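Local coordinates for protein cytochrome P450 (Novosphingobium aromaticivorans, PDB 3OFT) that is a haem-containing cytochrome P450 (CYP101C1) that holds protoporphyrin IX with iron in its core and carries a hexane-2,5-diol molecule in a pocket of the model, at residues R252-E255 with D256-L260; R360-L363 with G364-E368. All coordinates share one frame; numbering follows the deposited sequence.

Contact 1 and contact 2 follow each other in series along the chain, neither enclosing nor crossing the other. Contact 1 (252-260) closes a short turn where the long helix 221-252 gives way to helix 254-262. About a hundred residues later, contact 2 (360-368) spans the last turn of helix 348-365 and its exit toward strand 369-371. Their centres lie about 11 Å apart, on the same side of the chain's centre, and the two meet directly. Leu260 CB packs against Leu363 CD1 at 3.5 Å, and a long, weak ion pair joins Arg258 to Glu368. Helix 254-262 is thus tied to the C-terminal end of helix 348-365.

Contact 1 (R252-E255 with D256-L260); sequences RHPE and DQRLL
Pro254 and Arg258 meet across the first turn of helix 254-262, which corresponds to the J helix of the cytochrome P450 fold and follows the long helix 221-252. Their side chains cross obliquely: Arg258 NH2 comes within 3.6 Å of Pro254 CB, while the guanidinium lies with one face over the backbone, Pro254 O sitting 3.8 Å from its plane beneath the centre. The bend in the arginine chain, chi3 -93°, folds the flat group back toward the start of the helix. The same Pro254 O accepts the hydrogen bond from Arg258 N; the guanidinium only covers it.

His253 occupies the N-cap position, and its carbonyl receives the Gln257 amide at 3.1 Å (His253 O to Gln257 N); Asp256 N adds a weak, bent bond to it. The imidazole is held from the preceding helix: ND1 bonds to His249 O, and the ring stacks on that of His249. Asp256 OD1 bonds to His249 NE2 and lies 4.0 Å from His253 CB. His249 therefore fixes both side chains at the junction between the two helices.

Glu255 and Asp256 run side by side in the same direction, their carboxylate planes turned 49° apart. Two acidic groups in this first turn would be expected to interact favourably with the helix dipole, which may offset their mutual repulsion. Glu255 CG stands between the backbone N and the carbonyl carbon (chi1 73°), and a second bend turns the carboxylate back to the histidine. There Glu255 OE2 lies in the ring plane, at the edge, 3.2 Å from His253 CD2.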
ATOM      1  N   ARG A 252       1.104  -0.202  21.541  1.00 10.46           N
ATOM      2  CA  ARG A 252       0.665   1.007  22.221  1.00 12.45           C
ATOM      3  C   ARG A 252      -0.687   0.834  22.924  1.00 13.68           C
ATOM      4  O   ARG A 252      -1.037   1.660  23.771  1.00 14.46           O
ATOM      5  CB  ARG A 252       0.571   2.167  21.222  1.00 12.12           C
ATOM      6  CG  ARG A 252       1.862   2.864  20.930  1.00 13.65           C
ATOM      7  CD  ARG A 252       1.662   3.916  19.871  1.00 16.20           C
ATOM      8  NE  ARG A 252       2.883   4.699  19.681  1.00 22.42           N
ATOM      9  CZ  ARG A 252       3.097   5.534  18.665  1.00 22.84           C
ATOM     10  NH1 ARG A 252       2.183   5.695  17.725  1.00 24.30           N
ATOM     11  NH2 ARG A 252       4.239   6.205  18.584  1.00 26.57           N
ATOM     12  N   HIS A 253      -1.436  -0.223  22.578  1.00 14.70           N
ATOM     13  CA  HIS A 253      -2.788  -0.480  23.148  1.00 15.01           C
ATOM     14  C   HIS A 253      -2.875  -1.858  23.752  1.00 15.33           C
ATOM     15  O   HIS A 253      -3.491  -2.781  23.172  1.00 16.22           O
ATOM     16  CB  HIS A 253      -3.883  -0.295  22.077  1.00 15.30           C
ATOM     17  CG  HIS A 253      -4.021   1.110  21.614  1.00 14.95           C
ATOM     18  ND1 HIS A 253      -3.221   1.651  20.623  1.00 19.61           N
ATOM     19  CD2 HIS A 253      -4.844   2.107  22.013  1.00 18.67           C
ATOM     20  CE1 HIS A 253      -3.549   2.915  20.428  1.00 17.43           C
ATOM     21  NE2 HIS A 253      -4.541   3.213  21.251  1.00 21.75           N
ATOM     22  N   PRO A 254      -2.190  -2.055  24.896  1.00 15.55           N
ATOM     23  CA  PRO A 254      -2.276  -3.339  25.556  1.00 15.78           C
ATOM     24  C   PRO A 254      -3.727  -3.771  25.776  1.00 14.47           C
ATOM     25  O   PRO A 254      -3.988  -4.954  25.721  1.00 14.94           O
ATOM     26  CB  PRO A 254      -1.617  -3.078  26.913  1.00 16.76           C
ATOM     27  CG  PRO A 254      -1.693  -1.593  27.091  1.00 17.77           C
ATOM     28  CD  PRO A 254      -1.410  -1.105  25.698  1.00 16.60           C
ATOM     29  N   GLU A 255      -4.651  -2.836  25.998  1.00 14.23           N
ATOM     30  CA  GLU A 255      -6.084  -3.222  26.115  1.00 14.51           C
ATOM     31  C   GLU A 255      -6.622  -3.893  24.846  1.00 13.91           C
ATOM     32  O   GLU A 255      -7.499  -4.770  24.940  1.00 11.31           O
ATOM     33  CB  GLU A 255      -6.979  -2.037  26.508  1.00 15.97           C
ATOM     34  CG  GLU A 255      -7.247  -0.953  25.397  1.00 17.80           C
ATOM     35  CD  GLU A 255      -6.137   0.108  25.249  1.00 22.19           C
ATOM     36  OE1 GLU A 255      -4.989  -0.130  25.671  1.00 21.75           O
ATOM     37  OE2 GLU A 255      -6.410   1.203  24.690  1.00 26.17           O
ATOM     38  N   ASP A 256      -6.137  -3.466  23.666  1.00 12.64           N
ATOM     39  CA  ASP A 256      -6.552  -4.164  22.420  1.00 12.48           C
ATOM     40  C   ASP A 256      -5.882  -5.505  22.254  1.00 11.67           C
ATOM     41  O   ASP A 256      -6.485  -6.418  21.707  1.00 10.36           O
ATOM     42  CB  ASP A 256      -6.425  -3.304  21.155  1.00 12.22           C
ATOM     43  CG  ASP A 256      -7.475  -2.163  21.122  1.00 18.70           C
ATOM     44  OD1 ASP A 256      -7.319  -1.212  20.318  1.00 17.63           O
ATOM     45  OD2 ASP A 256      -8.444  -2.199  21.939  1.00 19.83           O
ATOM     46  N   GLN A 257      -4.637  -5.673  22.734  1.00 11.05           N
ATOM     47  CA  GLN A 257      -4.059  -7.024  22.713  1.00 11.81           C
ATOM     48  C   GLN A 257      -4.921  -7.944  23.543  1.00 12.21           C
ATOM     49  O   GLN A 257      -5.222  -9.100  23.148  1.00 12.05           O
ATOM     50  CB  GLN A 257      -2.648  -7.052  23.352  1.00 12.65           C
ATOM     51  CG  GLN A 257      -1.560  -6.432  22.522  1.00 12.72           C
ATOM     52  CD  GLN A 257      -0.197  -6.483  23.227  1.00 12.61           C
ATOM     53  OE1 GLN A 257       0.484  -5.462  23.312  1.00 16.74           O
ATOM     54  NE2 GLN A 257       0.199  -7.654  23.710  1.00  8.39           N
ATOM     55  N   ARG A 258      -5.307  -7.445  24.727  1.00 13.01           N
ATOM     56  CA  ARG A 258      -6.108  -8.262  25.630  1.00 14.93           C
ATOM     57  C   ARG A 258      -7.449  -8.563  25.010  1.00 14.30           C
ATOM     58  O   ARG A 258      -7.897  -9.689  25.030  1.00 15.61           O
ATOM     59  CB  ARG A 258      -6.327  -7.554  26.973  1.00 15.97           C
ATOM     60  CG  ARG A 258      -5.106  -7.560  27.871  1.00 21.73           C
ATOM     61  CD  ARG A 258      -5.499  -6.999  29.230  1.00 29.71           C
ATOM     62  NE  ARG A 258      -5.246  -5.561  29.323  1.00 34.23           N
ATOM     63  CZ  ARG A 258      -4.055  -5.053  29.625  1.00 36.29           C
ATOM     64  NH1 ARG A 258      -3.026  -5.869  29.854  1.00 37.67           N
ATOM     65  NH2 ARG A 258      -3.887  -3.741  29.689  1.00 37.29           N
ATOM     66  N   LEU A 259      -8.097  -7.548  24.467  1.00 13.40           N
ATOM     67  CA  LEU A 259      -9.385  -7.775  23.770  1.00 12.81           C
ATOM     68  C   LEU A 259      -9.342  -8.864  22.703  1.00 12.22           C
ATOM     69  O   LEU A 259     -10.202  -9.769  22.666  1.00 11.17           O
ATOM     70  CB  LEU A 259      -9.877  -6.442  23.154  1.00 12.65           C
ATOM     71  CG  LEU A 259     -11.156  -6.498  22.315  1.00 15.26           C
ATOM     72  CD1 LEU A 259     -12.367  -6.965  23.155  1.00 16.54           C
ATOM     73  CD2 LEU A 259     -11.390  -5.094  21.691  1.00 18.29           C
ATOM     74  N   LEU A 260      -8.356  -8.791  21.803  1.00 11.23           N
ATOM     75  CA  LEU A 260      -8.306  -9.719  20.686  1.00 11.46           C
ATOM     76  C   LEU A 260      -7.762 -11.105  21.027  1.00 12.38           C
ATOM     77  O   LEU A 260      -7.980 -12.057  20.269  1.00 13.78           O
ATOM     78  CB  LEU A 260      -7.585  -9.107  19.463  1.00 10.71           C
ATOM     79  CG  LEU A 260      -8.158  -7.773  18.999  1.00 11.89           C
ATOM     80  CD1 LEU A 260      -7.228  -7.134  17.931  1.00 12.26           C
ATOM     81  CD2 LEU A 260      -9.569  -7.946  18.458  1.00 12.55           C
TER

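Contact 2 (R360-L363 with G364-E368); sequences REWL and GGMPE
The indole of Trp362 takes Met366 over one face: CG of the methionine stands 3.7 Å from Trp362 CD2, close to the middle of the fused ring system. Further out along the same side chain, Met366 SD lies 4.4 Å from the centroid of the six-membered ring and only 10° off its normal, a Met-aromatic contact. Met366 CE continues across this face and comes to 3.9 Å from Trp362 CZ2. Other aromatic residues meet the indole: Phe136, Phe140 and Phe369 in edge-to-face arrangements, and Phe358 with its plane at about 30°. Met125 of helix 107-128 touches both Trp362 and Met366.

Torsions on both partners bring them together. Trp362 CG points opposite the backbone N (chi1 -167°), while the methionine chain bends at chi2 and again at chi3, carrying its sulfur and methyl over the ring instead of straight past it.

The backbone fixes the spacing. Met366 N donates to Trp362 O at 2.9 Å, one helical turn back. Met366 CB and CG both pack against Trp362 O, CB the nearer at 2.9 Å. The two preceding bonds of the same turn run from Gly364 N to Arg360 O, 3.0 Å, and from Gly365 N to Glu361 O, 2.8 Å.

Outside partners hold the same turn: Gly365 O accepts a hydrogen bond from Arg129 NH1, and Glu361 OE1 is bonded to Gln118 NE2 of helix 107-128. Met366 is the first residue to leave helical geometry, so its bond to Trp362 closes the final turn. The arrangement is a helix C-terminus packed into an aromatic cluster, at the end of the helix that corresponds to the L helix of the cytochrome P450 fold.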
ATOM      1  N   ARG A 360      -3.965 -13.148  13.887  1.00  8.72           N
ATOM      2  CA  ARG A 360      -4.235 -14.456  14.484  1.00 10.46           C
ATOM      3  C   ARG A 360      -2.935 -15.057  15.000  1.00 11.05           C
ATOM      4  O   ARG A 360      -2.875 -15.589  16.114  1.00 12.35           O
ATOM      5  CB  ARG A 360      -4.841 -15.432  13.472  1.00 10.16           C
ATOM      6  CG  ARG A 360      -6.263 -15.145  13.135  1.00 12.02           C
ATOM      7  CD  ARG A 360      -6.870 -16.246  12.222  1.00 17.70           C
ATOM      8  NE  ARG A 360      -8.160 -15.729  11.775  1.00 20.94           N
ATOM      9  CZ  ARG A 360      -9.216 -15.491  12.575  1.00 25.81           C
ATOM     10  NH1 ARG A 360      -9.187 -15.781  13.880  1.00 27.76           N
ATOM     11  NH2 ARG A 360     -10.333 -14.975  12.070  1.00 25.22           N
ATOM     12  N   GLU A 361      -1.903 -14.997  14.192  1.00 10.70           N
ATOM     13  CA  GLU A 361      -0.659 -15.649  14.583  1.00 11.97           C
ATOM     14  C   GLU A 361       0.139 -14.905  15.613  1.00 12.19           C
ATOM     15  O   GLU A 361       0.704 -15.555  16.517  1.00 12.97           O
ATOM     16  CB  GLU A 361       0.198 -15.975  13.365  1.00 12.77           C
ATOM     17  CG  GLU A 361      -0.340 -17.155  12.568  1.00 16.02           C
ATOM     18  CD  GLU A 361      -0.476 -18.455  13.392  1.00 23.34           C
ATOM     19  OE1 GLU A 361      -1.489 -19.163  13.209  1.00 24.88           O
ATOM     20  OE2 GLU A 361       0.424 -18.763  14.200  1.00 25.58           O
ATOM     21  N   TRP A 362       0.194 -13.573  15.497  1.00 11.51           N
ATOM     22  CA  TRP A 362       0.997 -12.748  16.409  1.00 11.65           C
ATOM     23  C   TRP A 362       0.400 -12.723  17.797  1.00 13.16           C
ATOM     24  O   TRP A 362       1.107 -12.977  18.805  1.00 14.02           O
ATOM     25  CB  TRP A 362       1.148 -11.302  15.886  1.00 11.47           C
ATOM     26  CG  TRP A 362       2.209 -10.462  16.590  1.00 10.72           C
ATOM     27  CD1 TRP A 362       2.003  -9.481  17.524  1.00 10.66           C
ATOM     28  CD2 TRP A 362       3.621 -10.527  16.388  1.00 11.32           C
ATOM     29  NE1 TRP A 362       3.214  -8.938  17.926  1.00 13.13           N
ATOM     30  CE2 TRP A 362       4.218  -9.565  17.237  1.00 12.45           C
ATOM     31  CE3 TRP A 362       4.442 -11.329  15.592  1.00 10.54           C
ATOM     32  CZ2 TRP A 362       5.609  -9.382  17.317  1.00 13.35           C
ATOM     33  CZ3 TRP A 362       5.820 -11.126  15.647  1.00 10.13           C
ATOM     34  CH2 TRP A 362       6.386 -10.153  16.508  1.00 14.18           C
ATOM     35  N   LEU A 363      -0.895 -12.422  17.860  1.00 12.45           N
ATOM     36  CA  LEU A 363      -1.627 -12.470  19.119  1.00 13.44           C
ATOM     37  C   LEU A 363      -1.718 -13.863  19.717  1.00 14.06           C
ATOM     38  O   LEU A 363      -1.583 -14.008  20.922  1.00 14.94           O
ATOM     39  CB  LEU A 363      -3.026 -11.877  18.944  1.00 12.58           C
ATOM     40  CG  LEU A 363      -3.016 -10.373  18.662  1.00 11.33           C
ATOM     41  CD1 LEU A 363      -4.400  -9.890  18.208  1.00 16.65           C
ATOM     42  CD2 LEU A 363      -2.599  -9.599  19.870  1.00 14.73           C
ATOM     43  N   GLY A 364      -1.989 -14.869  18.889  1.00 14.07           N
ATOM     44  CA  GLY A 364      -2.111 -16.239  19.352  1.00 15.57           C
ATOM     45  C   GLY A 364      -0.785 -16.826  19.814  1.00 15.97           C
ATOM     46  O   GLY A 364      -0.741 -17.567  20.801  1.00 16.57           O
ATOM     47  N   GLY A 365       0.300 -16.483  19.137  1.00 15.12           N
ATOM     48  CA  GLY A 365       1.604 -17.084  19.429  1.00 15.16           C
ATOM     49  C   GLY A 365       2.515 -16.303  20.361  1.00 15.59           C
ATOM     50  O   GLY A 365       3.383 -16.877  21.026  1.00 17.00           O
ATOM     51  N   MET A 366       2.315 -14.998  20.444  1.00 15.05           N
ATOM     52  CA  MET A 366       3.198 -14.132  21.236  1.00 14.24           C
ATOM     53  C   MET A 366       2.608 -13.845  22.611  1.00 14.69           C
ATOM     54  O   MET A 366       1.365 -13.734  22.765  1.00 14.65           O
ATOM     55  CB  MET A 366       3.479 -12.800  20.503  1.00 14.56           C
ATOM     56  CG  MET A 366       4.210 -12.980  19.162  1.00 13.70           C
ATOM     57  SD  MET A 366       5.958 -13.474  19.359  1.00 16.85           S
ATOM     58  CE  MET A 366       6.542 -11.954  20.089  1.00 13.77           C
ATOM     59  N   PRO A 367       3.480 -13.714  23.625  1.00 13.82           N
ATOM     60  CA  PRO A 367       2.970 -13.202  24.896  1.00 14.55           C
ATOM     61  C   PRO A 367       2.667 -11.732  24.768  1.00 13.86           C
ATOM     62  O   PRO A 367       2.803 -11.169  23.684  1.00 12.44           O
ATOM     63  CB  PRO A 367       4.153 -13.385  25.858  1.00 15.39           C
ATOM     64  CG  PRO A 367       5.353 -13.369  25.008  1.00 14.65           C
ATOM     65  CD  PRO A 367       4.922 -14.017  23.669  1.00 13.92           C
ATOM     66  N   GLU A 368       2.323 -11.096  25.879  1.00 14.80           N
ATOM     67  CA  GLU A 368       2.051  -9.669  25.867  1.00 15.39           C
ATOM     68  C   GLU A 368       3.331  -8.960  25.459  1.00 14.72           C
ATOM     69  O   GLU A 368       4.438  -9.367  25.884  1.00 15.21           O
ATOM     70  CB  GLU A 368       1.568  -9.185  27.233  1.00 16.88           C
ATOM     71  CG  GLU A 368       1.162  -7.723  27.209  1.00 23.72           C
ATOM     72  CD  GLU A 368       0.376  -7.267  28.443  1.00 32.87           C
ATOM     73  OE1 GLU A 368      -0.005  -6.081  28.456  1.00 32.89           O
ATOM     74  OE2 GLU A 368       0.140  -8.071  29.394  1.00 37.63           O
TER